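Local atomic coordinates of transcriptional regulator (Streptococcus thermophilus, PDB entry 6QER), a protein that probably binds DNA through a helix-turn-helix domain and senses a signalling peptide through a tetratricopeptide-repeat domain, as ComR-type competence regulators do. Residues Asn2-Ile7 and Lys110-Leu115. Residues are numbered along the deposited sequence; the frame is centred on the assembly and turned at random.
Sequences NLKDSI and KFFDIL
The first turn of helix 3-17, at the very start of the chain, meets the 3-10 turn at 112-113, near the end of helix 100-111 in the ComR-type tetratricopeptide region, and K4 contributes the largest share of the junction by reaching across to F112. With CG beside the backbone N (chi1 -71°), the extended chain of K4 carries NZ across to the second segment and crosses the F112 side chain at about a right angle. Its NZ stands over one face of the F112 ring, 4.2 Å from the centroid and displaced toward the rim at CE2 and CZ, a cation-pi contact. On the way, K4 CE passes 3.7 Å from D113 O. K4 NZ lies 3.5 Å from F112 O. The carboxylate of D113 stays farther off, with OD1 5.1 Å from K4 NZ. Beside this, L3 CD2 touches I114 CG2 at 4.3 Å; L3 also touches D70, and I114 touches P75. N2 N-caps the helix: its OD1 accepts from D5 N at 2.8 Å, nearly straight (169°). L120 packs on F112, and L46 touches K4. About 218 Å² is buried between the segments, both sides summed. With no hydrogen bond between them, the ammonium probably owes its place to the ring face and to the negative potential of F112 O and D113.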
# COMPACT_ATOMS: atom_id res chain seq x y z
N ASN A 2 -25.54 -14.66 6.30
CA ASN A 2 -25.01 -13.30 6.18
C ASN A 2 -24.86 -12.85 4.74
O ASN A 2 -25.16 -13.59 3.81
CB ASN A 2 -23.65 -13.20 6.88
CG ASN A 2 -22.60 -14.10 6.27
OD1 ASN A 2 -22.59 -14.34 5.06
ND2 ASN A 2 -21.73 -14.63 7.11
N LEU A 3 -24.38 -11.63 4.56
CA LEU A 3 -24.27 -11.03 3.25
C LEU A 3 -23.39 -11.85 2.30
O LEU A 3 -23.70 -12.03 1.13
CB LEU A 3 -23.72 -9.61 3.37
CG LEU A 3 -24.01 -8.74 2.16
CD1 LEU A 3 -25.49 -8.45 2.18
CD2 LEU A 3 -23.23 -7.44 2.17
N LYS A 4 -22.30 -12.36 2.83
CA LYS A 4 -21.32 -13.01 2.02
C LYS A 4 -21.88 -14.32 1.49
O LYS A 4 -21.68 -14.66 0.33
CB LYS A 4 -20.03 -13.21 2.82
CG LYS A 4 -19.28 -11.90 3.07
CD LYS A 4 -18.13 -12.02 4.08
CE LYS A 4 -17.67 -10.62 4.54
NZ LYS A 4 -16.63 -10.64 5.62
N ASP A 5 -22.57 -15.04 2.35
CA ASP A 5 -23.20 -16.30 1.99
C ASP A 5 -24.29 -16.13 0.94
O ASP A 5 -24.44 -16.93 0.02
CB ASP A 5 -23.76 -16.97 3.23
CG ASP A 5 -22.69 -17.55 4.10
OD1 ASP A 5 -21.53 -17.61 3.64
OD2 ASP A 5 -22.99 -17.98 5.23
N SER A 6 -25.07 -15.07 1.09
CA SER A 6 -26.15 -14.85 0.18
C SER A 6 -25.58 -14.50 -1.18
O SER A 6 -25.85 -15.20 -2.15
CB SER A 6 -27.10 -13.77 0.68
OG SER A 6 -26.59 -12.48 0.44
N ILE A 7 -24.75 -13.47 -1.26
CA ILE A 7 -24.23 -13.08 -2.57
C ILE A 7 -23.42 -14.19 -3.21
O ILE A 7 -23.57 -14.47 -4.40
CB ILE A 7 -23.36 -11.85 -2.47
CG1 ILE A 7 -24.23 -10.66 -2.09
CG2 ILE A 7 -22.70 -11.56 -3.80
CD1 ILE A 7 -23.44 -9.39 -1.88
N LYS A 110 -17.47 -2.25 13.50
CA LYS A 110 -18.51 -1.59 12.74
C LYS A 110 -18.71 -2.10 11.31
O LYS A 110 -19.81 -2.06 10.79
CB LYS A 110 -18.24 -0.09 12.67
CG LYS A 110 -18.51 0.66 13.94
CD LYS A 110 -17.98 2.09 13.86
CE LYS A 110 -18.41 2.91 15.05
NZ LYS A 110 -18.15 4.36 14.84
N PHE A 111 -17.65 -2.54 10.65
CA PHE A 111 -17.80 -2.75 9.24
C PHE A 111 -17.35 -4.08 8.68
O PHE A 111 -17.44 -4.26 7.50
CB PHE A 111 -17.01 -1.67 8.53
CG PHE A 111 -17.43 -0.29 8.88
CD1 PHE A 111 -18.60 0.23 8.44
CD2 PHE A 111 -16.59 0.52 9.63
CE1 PHE A 111 -18.96 1.52 8.76
CE2 PHE A 111 -16.94 1.79 9.94
CZ PHE A 111 -18.13 2.30 9.50
N PHE A 112 -16.91 -5.01 9.51
CA PHE A 112 -16.33 -6.25 9.00
C PHE A 112 -17.21 -7.01 8.01
O PHE A 112 -16.75 -7.38 6.94
CB PHE A 112 -15.97 -7.17 10.14
CG PHE A 112 -15.35 -8.46 9.69
CD1 PHE A 112 -14.05 -8.51 9.26
CD2 PHE A 112 -16.08 -9.63 9.71
CE1 PHE A 112 -13.48 -9.69 8.85
CE2 PHE A 112 -15.52 -10.82 9.32
CZ PHE A 112 -14.21 -10.85 8.87
N ASP A 113 -18.48 -7.16 8.34
CA ASP A 113 -19.41 -7.96 7.54
C ASP A 113 -19.65 -7.39 6.17
O ASP A 113 -20.18 -8.07 5.32
CB ASP A 113 -20.76 -8.08 8.26
CG ASP A 113 -20.70 -8.97 9.46
OD1 ASP A 113 -19.86 -9.88 9.50
OD2 ASP A 113 -21.48 -8.73 10.40
N ILE A 114 -19.24 -6.15 5.93
CA ILE A 114 -19.46 -5.56 4.63
C ILE A 114 -18.17 -5.14 3.94
O ILE A 114 -18.20 -4.37 3.01
CB ILE A 114 -20.33 -4.32 4.70
CG1 ILE A 114 -19.75 -3.33 5.69
CG2 ILE A 114 -21.74 -4.67 5.06
CD1 ILE A 114 -20.17 -1.94 5.40
N LEU A 115 -17.03 -5.64 4.40
CA LEU A 115 -15.79 -5.24 3.75
C LEU A 115 -15.36 -6.29 2.73
O LEU A 115 -15.31 -7.48 3.01
CB LEU A 115 -14.70 -4.97 4.79
CG LEU A 115 -14.91 -3.68 5.62
CD1 LEU A 115 -13.87 -3.51 6.70
CD2 LEU A 115 -15.01 -2.41 4.79